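Local coordinates for p-47 protein (Clostridium botulinum E1 str. 'BoNT E Beluga', PDB 5WIX) that is of unknown function but has a TULIP-domain fold resembling bactericidal/permeability-increasing protein, a likeness that may point to lipid binding, at residues M185-F190 with N404-W409; H119-K124 with L176-N181; I25-S30 with C206-V211; G235-E240 with G425-G430. One frame throughout, in Å; residues are numbered along the deposited sequence.

Contact 1 of 4, residues M185-F190 with N404-W409; sequences MNPKQF and NDIVNW
The side chain of I406 meets three consecutive residues, M185, N186 and P187. M185 and I406 lie alongside, running opposite ways. Methyl CE of M185 lies 3.6 Å from CG1 of I406, and CB of M185 lies 3.9 Å from the same CG1. The M185 chain is bent at chi3 (86°), which turns CE toward I406. P187 comes tip to tip with I406, its CD 4.0 Å from CG2. N186 crosses I406 at about a right angle, with OD1 3.8 Å from CD1. The branches of I406 are thus divided: CG1 serves M185, CG2 serves P187, and CD1 reaches N186. The split of CG1 from CG2 follows from chi1 of -55°, which sets CG1 beside the backbone N and leaves CG2 anti to it.

D405 adds a looser contact, with OD2 4.2 Å from SD of M185. The polar ends of D405 and N186 look elsewhere. Both D405 OD2 and N186 OD1 lie at hydrogen-bonding distance from S180 OG, whose single proton can serve only one of them at a time. The backbone of I406 is hydrogen-bonded to that of N177, beside strand 407-409. P187 also packs on L176 and L208, and M185 on I25. Just beyond, a classic beta bulge sets K188 and Q189 against S209 as the strand bends.

The contact therefore joins the start of edge strand 187-195 of the central sheet to the loop entering strand 407-409 of another sheet. Within the two segments it rests on apolar packing, while S180 lies between their polar ends.

Contact 2 of 4, residues H119-K124 with L176-N181; sequences HIKELK and LNVTSN
K121 and L176 face each other as a hydrogen-bonded pair in an antiparallel ladder, part of a branched or curled sheet of this TULIP-fold protein. L176 N donates to K121 O at 2.9 Å, with an N-H...O angle of 151°. The donor lies nearly along the C=O axis of K121. The return bond, from K121 N to L176 O, is weak in angle although the atoms are 2.8 Å apart. L176 O is also approached by CA of I120 at 3.4 Å, a CA-H...O contact. I120 and N177 form the next pair, of the non-hydrogen-bonded kind. Their side chains share one face of the sheet, and CG1 of I120 lies 3.9 Å from CG of N177.

Past N177 the regular strand stops, but one more backbone bond follows. V178 N donates to H119 O at 3.1 Å, again weakly. T179 OG1 is modelled as donating to V178 O, but the distance is too short to be relied on.

Some of the other backbone groups are hydrogen-bonded to neighbouring parts of the chain: N177 to I406, and E122 to F112 of strand 104-113. L176 and K121 point to the other face, where L176 packs on P187 and F190.

At the exposed end T179 crosses H119 at about a right angle. Its chi1 of 70° puts OG1 between the backbone N and the carbonyl carbon and leaves CG2 beside the N, over the ring. That methyl makes a CH-pi contact, 3.8 Å from the imidazole centroid and 25° off the ring normal. CG2 sits toward the rim, 3.5 Å from CD2 of H119.

Contact 3 of 4, residues I25-S30 with C206-V211; sequences IVYGCS and CILSVV
L208 turns its side chain toward I25 through chi1 of 75°, which holds CG between the backbone N and the carbonyl carbon. CG of L208 then lies 3.6 Å from CB of I25, and the two side chains run side by side in the same direction. Y27 has chi1 of -46°, with CG beside its backbone N and anti to the carbonyl carbon. Its ring points an edge at L208, whose CD2 lies in the ring plane. The modelled spacing there is too short to be trusted. On the opposite face V26 and I207 also lie side by side, with 3.5 Å between their CG2 atoms.

These residues belong to two antiparallel neighbours in the six-stranded central sheet of the TULIP-like fold. The strand axes come within 4.8 Å, at 166°. I25 and L208 form one hydrogen-bonded pair: I25 N to L208 O at 3.2 Å and L208 N to I25 O at 2.9 Å. Y27 and C206 form the other. Y27 N to C206 O and C206 N to Y27 O both measure 2.8 Å.

The face bearing I25, Y27, C206 and L208 is buried by other parts of the chain. W409 touches both Y27 and C206. P187 and F190 of strand 187-195 press on L208. At the I25 end of the ladder, L242 of helix 240-252 packs on the I25 side chain.

Contact 4 of 4, residues G235-E240 with G425-G430; sequences GLLISE and GFCIQG
I238 and F426 lie side by side and point the same way, across an antiparallel strand pair of the central sheet of the TULIP-like fold. CD1 of I238 meets the edge of the F426 ring, 3.5 Å from CD2 and near the ring plane. F426 holds CG anti to its backbone N (chi1 -180°), which sets CG where the ring can run alongside I238. The same ring meets that of F243, with the two planes about 15° apart. L236 and I428 continue this face, with CD2 of L236 4.3 Å from CD1 of I428. CD1 of I238 also comes to 4.4 Å from CD1 of I428. Helix 399-403 packs over this end of the face, I403 touching both L236 and I428.

The other face carries L237, C427 and Q429. CD1 of L237 is placed against CB of C427 and the carbonyl of F426. Opposite Q429 is G235, which brings no side chain. The amide NE2 of Q429 is hydrogen-bonded elsewhere, to I227 O and S229 OG.

The strand axes approach to 4.6 Å at 166°. L236 with I428 and I238 with F426 are the hydrogen-bonded pairs, each with both backbone bonds. Beyond I238 the strand gives way to helix 240-252, and S239 is its N-cap through a weak bond to L242 N. L236 O has two partners across the ladder: I428 N donates to it at 2.9 Å, and CA of C427 makes a CA-H...O contact at 3.2 Å.

Overall arrangement
Contacts 3 and 4 are neighbouring ladders of one six-stranded antiparallel sheet, their centres about 10 Å apart. Strand 25-30 joins them, hydrogen-bonded to strand 203-210 on one edge and to 234-238 on the other. Contact 1 sits at the edge strand 187-195 of this sheet, its centre about 7 Å from the centres of both contact 2 and contact 3. Contact 2 belongs to a second, branched or curled sheet, which strand 407-409 also reaches. Its centre is about 19 Å from that of contact 4. Contact 2 closes before contacts 1 and 4 open, whereas contact 1 alternates with contacts 3 and 4. Distant parts of the chain, from near both termini, thus build the middle of the elongated molecule together.

Contact 1 of 4, residues M185-F190 with N404-W409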
loop_
_atom_site.group_PDB
_atom_site.type_symbol
_atom_site.label_atom_id
_atom_site.label_comp_id
_atom_site.label_asym_id
_atom_site.label_seq_id
_atom_site.Cartn_x
_atom_site.Cartn_y
_atom_site.Cartn_z
ATOM N N MET A 185 9.238 -3.176 2.813
ATOM C CA MET A 185 8.368 -2.108 2.342
ATOM C C MET A 185 9.151 -0.975 1.705
ATOM O O MET A 185 8.566 -0.110 1.052
ATOM C CB MET A 185 7.528 -1.535 3.482
ATOM C CG MET A 185 6.161 -2.149 3.639
ATOM S SD MET A 185 5.250 -1.313 4.952
ATOM C CE MET A 185 4.525 0.050 4.044
ATOM N N ASN A 186 10.464 -0.964 1.914
ATOM C CA ASN A 186 11.290 0.125 1.408
ATOM C C ASN A 186 11.240 0.208 -0.111
ATOM O O ASN A 186 11.464 -0.782 -0.803
ATOM C CB ASN A 186 12.733 -0.027 1.883
ATOM C CG ASN A 186 12.878 0.205 3.375
ATOM O OD1 ASN A 186 12.123 0.982 3.971
ATOM N ND2 ASN A 186 13.847 -0.477 3.991
ATOM N N PRO A 187 10.902 1.398 -0.632
ATOM C CA PRO A 187 10.774 1.682 -2.066
ATOM C C PRO A 187 12.081 2.044 -2.744
ATOM O O PRO A 187 12.871 2.782 -2.161
ATOM C CB PRO A 187 9.838 2.885 -2.092
ATOM C CG PRO A 187 10.068 3.567 -0.794
ATOM C CD PRO A 187 10.392 2.506 0.199
ATOM N N LYS A 188 12.288 1.554 -3.965
ATOM C CA LYS A 188 13.453 1.941 -4.766
ATOM C C LYS A 188 13.055 2.989 -5.793
ATOM O O LYS A 188 13.631 4.074 -5.853
ATOM C CB LYS A 188 14.066 0.730 -5.471
ATOM N N GLN A 189 12.069 2.644 -6.609
ATOM C CA GLN A 189 11.498 3.599 -7.533
ATOM C C GLN A 189 10.052 3.860 -7.148
ATOM O O GLN A 189 9.404 2.995 -6.561
ATOM C CB GLN A 189 11.613 3.092 -8.963
ATOM C CG GLN A 189 13.019 3.168 -9.493
ATOM C CD GLN A 189 13.368 1.984 -10.347
ATOM O OE1 GLN A 189 12.880 0.872 -10.119
ATOM N NE2 GLN A 189 14.221 2.205 -11.338
ATOM N N PHE A 190 9.559 5.054 -7.475
ATOM C CA PHE A 190 8.230 5.501 -7.053
ATOM C C PHE A 190 7.856 6.852 -7.688
ATOM O O PHE A 190 8.735 7.678 -7.943
ATOM C CB PHE A 190 8.180 5.613 -5.532
ATOM C CG PHE A 190 9.223 6.525 -4.967
ATOM C CD1 PHE A 190 8.962 7.871 -4.792
ATOM C CD2 PHE A 190 10.467 6.039 -4.616
ATOM C CE1 PHE A 190 9.925 8.719 -4.281
ATOM C CE2 PHE A 190 11.436 6.883 -4.101
ATOM C CZ PHE A 190 11.165 8.225 -3.936
ATOM N N ASN A 404 1.878 3.754 8.737
ATOM C CA ASN A 404 2.708 4.918 9.045
ATOM C C ASN A 404 4.201 4.781 8.690
ATOM O O ASN A 404 4.982 5.705 8.918
ATOM C CB ASN A 404 2.584 5.254 10.531
ATOM C CG ASN A 404 1.288 5.971 10.864
ATOM O OD1 ASN A 404 0.829 6.821 10.102
ATOM N ND2 ASN A 404 0.696 5.638 12.007
ATOM N N ASP A 405 4.594 3.650 8.116
ATOM C CA ASP A 405 6.017 3.313 7.986
ATOM C C ASP A 405 6.706 4.079 6.867
ATOM O O ASP A 405 7.721 4.749 7.080
ATOM C CB ASP A 405 6.183 1.801 7.763
ATOM C CG ASP A 405 7.634 1.338 7.870
ATOM O OD1 ASP A 405 8.171 1.314 8.998
ATOM O OD2 ASP A 405 8.224 0.968 6.834
ATOM N N ILE A 406 6.153 3.975 5.670
ATOM C CA ILE A 406 6.778 4.622 4.525
ATOM C C ILE A 406 6.208 6.030 4.235
ATOM O O ILE A 406 6.925 7.033 4.366
ATOM C CB ILE A 406 6.656 3.739 3.290
ATOM C CG1 ILE A 406 7.238 2.373 3.614
ATOM C CG2 ILE A 406 7.414 4.348 2.150
ATOM C CD1 ILE A 406 8.666 2.452 4.079
ATOM N N VAL A 407 4.932 6.116 3.862
ATOM C CA VAL A 407 4.367 7.421 3.549
ATOM C C VAL A 407 3.487 7.960 4.657
ATOM O O VAL A 407 2.484 7.343 5.021
ATOM C CB VAL A 407 3.539 7.403 2.258
ATOM C CG1 VAL A 407 2.918 8.749 2.042
ATOM C CG2 VAL A 407 4.403 7.039 1.067
ATOM N N ASN A 408 3.885 9.113 5.188
ATOM C CA ASN A 408 3.044 9.896 6.083
ATOM C C ASN A 408 2.579 11.121 5.344
ATOM O O ASN A 408 3.377 12.004 5.031
ATOM C CB ASN A 408 3.798 10.313 7.347
ATOM C CG ASN A 408 4.444 9.149 8.047
ATOM O OD1 ASN A 408 3.783 8.395 8.759
ATOM N ND2 ASN A 408 5.747 8.995 7.852
ATOM N N TRP A 409 1.292 11.179 5.045
ATOM C CA TRP A 409 0.757 12.324 4.317
ATOM C C TRP A 409 0.721 13.568 5.189
ATOM O O TRP A 409 0.204 13.538 6.312
ATOM C CB TRP A 409 -0.639 12.024 3.791
ATOM C CG TRP A 409 -0.664 10.910 2.826
ATOM C CD1 TRP A 409 -1.024 9.617 3.073
ATOM C CD2 TRP A 409 -0.307 10.970 1.441
ATOM N NE1 TRP A 409 -0.920 8.871 1.927
ATOM C CE2 TRP A 409 -0.483 9.675 0.911
ATOM C CE3 TRP A 409 0.128 11.995 0.591
ATOM C CZ2 TRP A 409 -0.232 9.376 -0.424
ATOM C CZ3 TRP A 409 0.383 11.695 -0.732
ATOM C CH2 TRP A 409 0.200 10.399 -1.230
#

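Contact 2 of 4, residues H119-K124 with L176-N181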
loop_
_atom_site.group_PDB
_atom_site.type_symbol
_atom_site.label_atom_id
_atom_site.label_comp_id
_atom_site.label_asym_id
_atom_site.label_seq_id
_atom_site.Cartn_x
_atom_site.Cartn_y
_atom_site.Cartn_z
ATOM N N HIS A 119 17.824 10.182 3.553
ATOM C CA HIS A 119 17.115 8.933 3.282
ATOM C C HIS A 119 15.597 9.102 3.362
ATOM O O HIS A 119 14.834 8.203 2.995
ATOM C CB HIS A 119 17.580 7.844 4.241
ATOM C CG HIS A 119 18.794 7.116 3.763
ATOM N ND1 HIS A 119 19.328 7.317 2.508
ATOM C CD2 HIS A 119 19.579 6.190 4.366
ATOM C CE1 HIS A 119 20.389 6.544 2.357
ATOM N NE2 HIS A 119 20.565 5.854 3.468
ATOM N N ILE A 120 15.169 10.264 3.840
ATOM C CA ILE A 120 13.768 10.652 3.785
ATOM C C ILE A 120 13.556 11.598 2.609
ATOM O O ILE A 120 14.022 12.736 2.638
ATOM C CB ILE A 120 13.311 11.323 5.100
ATOM C CG1 ILE A 120 13.151 10.266 6.192
ATOM C CG2 ILE A 120 12.000 12.103 4.903
ATOM C CD1 ILE A 120 12.627 10.809 7.512
ATOM N N LYS A 121 12.872 11.123 1.570
ATOM C CA LYS A 121 12.562 11.970 0.418
ATOM C C LYS A 121 11.230 12.681 0.663
ATOM O O LYS A 121 10.323 12.127 1.285
ATOM C CB LYS A 121 12.530 11.150 -0.875
ATOM C CG LYS A 121 13.711 10.175 -1.040
ATOM C CD LYS A 121 15.075 10.861 -0.893
ATOM C CE LYS A 121 16.233 9.933 -1.263
ATOM N NZ LYS A 121 16.286 9.610 -2.720
ATOM N N GLU A 122 11.121 13.915 0.181
ATOM C CA GLU A 122 10.040 14.811 0.595
ATOM C C GLU A 122 9.235 15.374 -0.587
ATOM O O GLU A 122 9.802 15.881 -1.555
ATOM C CB GLU A 122 10.632 15.949 1.428
ATOM C CG GLU A 122 9.628 16.947 1.938
ATOM C CD GLU A 122 10.250 17.953 2.886
ATOM O OE1 GLU A 122 11.168 17.569 3.645
ATOM O OE2 GLU A 122 9.828 19.130 2.866
ATOM N N LEU A 123 7.911 15.283 -0.508
ATOM C CA LEU A 123 7.072 15.684 -1.635
ATOM C C LEU A 123 6.572 17.122 -1.486
ATOM O O LEU A 123 5.807 17.443 -0.572
ATOM C CB LEU A 123 5.893 14.724 -1.796
ATOM C CG LEU A 123 5.013 15.030 -3.007
ATOM C CD1 LEU A 123 5.849 15.130 -4.269
ATOM C CD2 LEU A 123 3.928 13.993 -3.181
ATOM N N LYS A 124 7.015 17.985 -2.396
ATOM C CA LYS A 124 6.692 19.406 -2.338
ATOM C C LYS A 124 6.220 19.880 -3.704
ATOM O O LYS A 124 6.246 19.110 -4.665
ATOM C CB LYS A 124 7.911 20.217 -1.874
ATOM C CG LYS A 124 8.463 19.788 -0.513
ATOM C CD LYS A 124 9.273 20.891 0.178
ATOM C CE LYS A 124 10.602 21.162 -0.519
ATOM N NZ LYS A 124 11.306 22.353 0.052
ATOM N N LEU A 176 8.197 10.729 2.637
ATOM C CA LEU A 176 8.420 9.377 2.176
ATOM C C LEU A 176 9.759 8.865 2.698
ATOM O O LEU A 176 10.801 9.493 2.489
ATOM C CB LEU A 176 8.373 9.305 0.661
ATOM C CG LEU A 176 8.410 7.864 0.160
ATOM C CD1 LEU A 176 7.602 7.701 -1.117
ATOM C CD2 LEU A 176 9.848 7.390 -0.025
ATOM N N ASN A 177 9.709 7.713 3.365
ATOM C CA ASN A 177 10.843 7.156 4.088
ATOM C C ASN A 177 11.435 5.932 3.394
ATOM O O ASN A 177 10.900 4.831 3.525
ATOM C CB ASN A 177 10.393 6.781 5.509
ATOM C CG ASN A 177 11.525 6.779 6.516
ATOM O OD1 ASN A 177 12.696 6.634 6.167
ATOM N ND2 ASN A 177 11.172 6.930 7.785
ATOM N N VAL A 178 12.517 6.105 2.642
ATOM C CA VAL A 178 13.311 4.936 2.276
ATOM C C VAL A 178 14.136 4.605 3.511
ATOM O O VAL A 178 14.354 5.474 4.355
ATOM C CB VAL A 178 14.238 5.162 1.062
ATOM C CG1 VAL A 178 14.816 3.815 0.577
ATOM C CG2 VAL A 178 13.497 5.878 -0.060
ATOM N N THR A 179 14.580 3.361 3.625
ATOM C CA THR A 179 15.365 2.915 4.776
ATOM C C THR A 179 14.584 3.092 6.088
ATOM O O THR A 179 15.029 3.774 7.018
ATOM C CB THR A 179 16.736 3.651 4.863
ATOM O OG1 THR A 179 16.539 5.023 5.232
ATOM C CG2 THR A 179 17.471 3.583 3.522
ATOM N N SER A 180 13.411 2.466 6.139
ATOM C CA SER A 180 12.616 2.363 7.359
ATOM C C SER A 180 12.940 1.061 8.098
ATOM O O SER A 180 13.639 0.193 7.569
ATOM C CB SER A 180 11.132 2.413 7.025
ATOM O OG SER A 180 10.770 1.280 6.254
ATOM N N ASN A 181 12.429 0.914 9.314
ATOM C CA ASN A 181 12.717 -0.289 10.085
ATOM C C ASN A 181 12.098 -1.531 9.449
ATOM O O ASN A 181 12.541 -2.654 9.711
ATOM C CB ASN A 181 12.231 -0.140 11.528
ATOM C CG ASN A 181 13.093 0.809 12.340
ATOM O OD1 ASN A 181 14.065 0.394 12.971
ATOM N ND2 ASN A 181 12.737 2.086 12.332
#

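Contact 3 of 4, residues I25-S30 with C206-V211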
loop_
_atom_site.group_PDB
_atom_site.type_symbol
_atom_site.label_atom_id
_atom_site.label_comp_id
_atom_site.label_asym_id
_atom_site.label_seq_id
_atom_site.Cartn_x
_atom_site.Cartn_y
_atom_site.Cartn_z
ATOM N N ILE A 25 3.509 -1.448 -4.062
ATOM C CA ILE A 25 2.794 -0.858 -2.947
ATOM C C ILE A 25 2.272 0.484 -3.420
ATOM O O ILE A 25 3.018 1.265 -4.015
ATOM C CB ILE A 25 3.695 -0.676 -1.708
ATOM C CG1 ILE A 25 4.130 -2.023 -1.153
ATOM C CG2 ILE A 25 2.965 0.098 -0.632
ATOM C CD1 ILE A 25 4.867 -1.921 0.160
ATOM N N VAL A 26 0.990 0.740 -3.189
ATOM C CA VAL A 26 0.379 1.999 -3.598
ATOM C C VAL A 26 -0.137 2.710 -2.355
ATOM O O VAL A 26 -0.816 2.082 -1.534
ATOM C CB VAL A 26 -0.762 1.758 -4.605
ATOM C CG1 VAL A 26 -1.379 3.072 -5.064
ATOM C CG2 VAL A 26 -0.255 0.950 -5.788
ATOM N N TYR A 27 0.208 3.991 -2.196
ATOM C CA TYR A 27 -0.338 4.817 -1.102
ATOM C C TYR A 27 -1.316 5.861 -1.629
ATOM O O TYR A 27 -1.172 6.311 -2.765
ATOM C CB TYR A 27 0.776 5.521 -0.334
ATOM C CG TYR A 27 1.920 4.608 0.014
ATOM C CD1 TYR A 27 1.949 3.919 1.218
ATOM C CD2 TYR A 27 2.957 4.433 -0.868
ATOM C CE1 TYR A 27 2.992 3.078 1.544
ATOM C CE2 TYR A 27 4.001 3.607 -0.578
ATOM C CZ TYR A 27 4.029 2.921 0.638
ATOM O OH TYR A 27 5.094 2.081 0.929
ATOM N N GLY A 28 -2.280 6.263 -0.800
ATOM C CA GLY A 28 -3.279 7.236 -1.221
ATOM C C GLY A 28 -3.879 8.102 -0.121
ATOM O O GLY A 28 -4.023 7.669 1.029
ATOM N N CYS A 29 -4.234 9.337 -0.478
ATOM C CA CYS A 29 -4.832 10.278 0.479
ATOM C C CYS A 29 -5.966 11.156 -0.104
ATOM O O CYS A 29 -5.930 11.588 -1.259
ATOM C CB CYS A 29 -3.742 11.183 1.074
ATOM S SG CYS A 29 -4.303 12.228 2.461
ATOM N N SER A 30 -6.964 11.418 0.732
ATOM C CA SER A 30 -8.099 12.259 0.377
ATOM C C SER A 30 -7.649 13.688 0.144
ATOM O O SER A 30 -6.887 14.244 0.941
ATOM C CB SER A 30 -9.159 12.215 1.486
ATOM O OG SER A 30 -10.253 13.085 1.240
ATOM N N CYS A 206 0.289 8.007 -4.463
ATOM C CA CYS A 206 1.690 7.806 -4.761
ATOM C C CYS A 206 2.011 6.306 -4.917
ATOM O O CYS A 206 1.683 5.496 -4.050
ATOM C CB CYS A 206 2.514 8.456 -3.653
ATOM S SG CYS A 206 4.256 8.369 -3.915
ATOM N N ILE A 207 2.640 5.946 -6.032
ATOM C CA ILE A 207 2.829 4.549 -6.412
ATOM C C ILE A 207 4.306 4.098 -6.323
ATOM O O ILE A 207 5.194 4.862 -6.699
ATOM C CB ILE A 207 2.320 4.314 -7.857
ATOM C CG1 ILE A 207 1.491 5.490 -8.352
ATOM C CG2 ILE A 207 1.435 3.108 -7.926
ATOM C CD1 ILE A 207 0.962 5.249 -9.746
ATOM N N LEU A 208 4.571 2.872 -5.847
ATOM C CA LEU A 208 5.953 2.368 -5.770
ATOM C C LEU A 208 6.204 0.911 -6.161
ATOM O O LEU A 208 5.298 0.065 -6.189
ATOM C CB LEU A 208 6.520 2.540 -4.339
ATOM C CG LEU A 208 6.096 1.638 -3.161
ATOM C CD1 LEU A 208 6.629 0.235 -3.250
ATOM C CD2 LEU A 208 6.575 2.212 -1.860
ATOM N N SER A 209 7.491 0.651 -6.391
ATOM C CA SER A 209 8.071 -0.675 -6.487
ATOM C C SER A 209 9.139 -0.816 -5.408
ATOM O O SER A 209 10.064 0.003 -5.347
ATOM C CB SER A 209 8.681 -0.902 -7.868
ATOM O OG SER A 209 7.665 -0.888 -8.849
ATOM N N VAL A 210 9.072 -1.862 -4.591
ATOM C CA VAL A 210 10.013 -1.987 -3.474
ATOM C C VAL A 210 11.220 -2.891 -3.748
ATOM O O VAL A 210 11.071 -4.058 -4.111
ATOM C CB VAL A 210 9.304 -2.482 -2.198
ATOM C CG1 VAL A 210 8.251 -1.478 -1.755
ATOM C CG2 VAL A 210 8.681 -3.850 -2.436
ATOM N N VAL A 211 12.415 -2.331 -3.560
ATOM C CA VAL A 211 13.675 -3.065 -3.689
ATOM C C VAL A 211 13.996 -3.395 -5.144
ATOM O O VAL A 211 15.030 -2.996 -5.679
ATOM C CB VAL A 211 13.654 -4.369 -2.871
ATOM C CG1 VAL A 211 14.963 -5.124 -3.041
ATOM C CG2 VAL A 211 13.388 -4.071 -1.403
#

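Contact 4 of 4, residues G235-E240 with G425-G430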
loop_
_atom_site.group_PDB
_atom_site.type_symbol
_atom_site.label_atom_id
_atom_site.label_comp_id
_atom_site.label_asym_id
_atom_site.label_seq_id
_atom_site.Cartn_x
_atom_site.Cartn_y
_atom_site.Cartn_z
ATOM N N GLY A 235 -5.248 5.481 2.673
ATOM C CA GLY A 235 -5.241 4.097 2.265
ATOM C C GLY A 235 -3.871 3.639 1.813
ATOM O O GLY A 235 -3.000 4.446 1.433
ATOM N N LEU A 236 -3.699 2.317 1.855
ATOM C CA LEU A 236 -2.445 1.642 1.525
ATOM C C LEU A 236 -2.785 0.294 0.905
ATOM O O LEU A 236 -3.524 -0.495 1.501
ATOM C CB LEU A 236 -1.591 1.498 2.786
ATOM C CG LEU A 236 -0.137 1.004 2.844
ATOM C CD1 LEU A 236 0.659 1.669 3.941
ATOM C CD2 LEU A 236 -0.129 -0.510 3.063
ATOM N N LEU A 237 -2.260 0.044 -0.289
ATOM C CA LEU A 237 -2.512 -1.213 -0.977
ATOM C C LEU A 237 -1.251 -2.046 -1.211
ATOM O O LEU A 237 -0.367 -1.645 -1.983
ATOM C CB LEU A 237 -3.183 -0.965 -2.318
ATOM C CG LEU A 237 -3.818 -2.257 -2.829
ATOM C CD1 LEU A 237 -4.547 -2.928 -1.668
ATOM C CD2 LEU A 237 -4.774 -1.979 -3.981
ATOM N N ILE A 238 -1.184 -3.214 -0.563
ATOM C CA ILE A 238 -0.057 -4.146 -0.726
ATOM C C ILE A 238 -0.362 -5.219 -1.775
ATOM O O ILE A 238 -1.423 -5.868 -1.723
ATOM C CB ILE A 238 0.290 -4.836 0.599
ATOM C CG1 ILE A 238 0.916 -3.843 1.573
ATOM C CG2 ILE A 238 1.240 -5.973 0.364
ATOM C CD1 ILE A 238 0.621 -4.174 3.022
ATOM N N SER A 239 0.556 -5.380 -2.731
ATOM C CA SER A 239 0.437 -6.397 -3.780
ATOM C C SER A 239 0.286 -7.795 -3.177
ATOM O O SER A 239 0.707 -8.031 -2.039
ATOM C CB SER A 239 1.661 -6.371 -4.691
ATOM O OG SER A 239 2.761 -7.038 -4.072
ATOM N N GLU A 240 -0.277 -8.729 -3.940
ATOM C CA GLU A 240 -0.443 -10.089 -3.435
ATOM C C GLU A 240 0.888 -10.704 -2.989
ATOM O O GLU A 240 0.976 -11.264 -1.892
ATOM C CB GLU A 240 -1.097 -10.992 -4.478
ATOM C CG GLU A 240 -0.791 -12.475 -4.262
ATOM C CD GLU A 240 -1.735 -13.399 -5.013
ATOM O OE1 GLU A 240 -1.260 -14.185 -5.857
ATOM O OE2 GLU A 240 -2.953 -13.361 -4.743
ATOM N N GLY A 425 -5.354 -8.188 -3.217
ATOM C CA GLY A 425 -4.383 -7.270 -2.675
ATOM C C GLY A 425 -4.644 -7.173 -1.190
ATOM O O GLY A 425 -5.671 -7.661 -0.689
ATOM N N PHE A 426 -3.722 -6.550 -0.470
ATOM C CA PHE A 426 -3.864 -6.455 0.978
ATOM C C PHE A 426 -3.919 -4.986 1.265
ATOM O O PHE A 426 -2.961 -4.262 0.965
ATOM C CB PHE A 426 -2.696 -7.133 1.730
ATOM C CG PHE A 426 -2.809 -7.054 3.240
ATOM C CD1 PHE A 426 -3.503 -8.023 3.953
ATOM C CD2 PHE A 426 -2.213 -6.013 3.945
ATOM C CE1 PHE A 426 -3.609 -7.944 5.336
ATOM C CE2 PHE A 426 -2.312 -5.942 5.334
ATOM C CZ PHE A 426 -3.012 -6.906 6.025
ATOM N N CYS A 427 -5.053 -4.544 1.800
ATOM C CA CYS A 427 -5.354 -3.128 1.892
ATOM C C CYS A 427 -5.596 -2.714 3.319
ATOM O O CYS A 427 -6.427 -3.310 4.030
ATOM C CB CYS A 427 -6.576 -2.775 1.043
ATOM S SG CYS A 427 -7.116 -1.026 1.181
ATOM N N ILE A 428 -4.872 -1.680 3.728
ATOM C CA ILE A 428 -5.028 -1.102 5.056
ATOM C C ILE A 428 -5.578 0.320 4.886
ATOM O O ILE A 428 -5.132 1.020 3.985
ATOM C CB ILE A 428 -3.684 -1.085 5.827
ATOM C CG1 ILE A 428 -3.131 -2.500 5.945
ATOM C CG2 ILE A 428 -3.866 -0.472 7.189
ATOM C CD1 ILE A 428 -1.681 -2.608 6.479
ATOM N N GLN A 429 -6.523 0.718 5.741
ATOM C CA GLN A 429 -7.200 2.012 5.675
ATOM C C GLN A 429 -7.299 2.665 7.051
ATOM O O GLN A 429 -7.486 1.977 8.056
ATOM C CB GLN A 429 -8.620 1.875 5.107
ATOM C CG GLN A 429 -8.731 1.446 3.651
ATOM C CD GLN A 429 -10.171 1.196 3.234
ATOM O OE1 GLN A 429 -11.066 0.995 4.085
ATOM N NE2 GLN A 429 -10.416 1.214 1.922
ATOM N N GLY A 430 -7.231 3.996 7.095
ATOM C CA GLY A 430 -7.283 4.697 8.370
ATOM C C GLY A 430 -7.585 6.179 8.296
ATOM O O GLY A 430 -7.754 6.725 7.211
#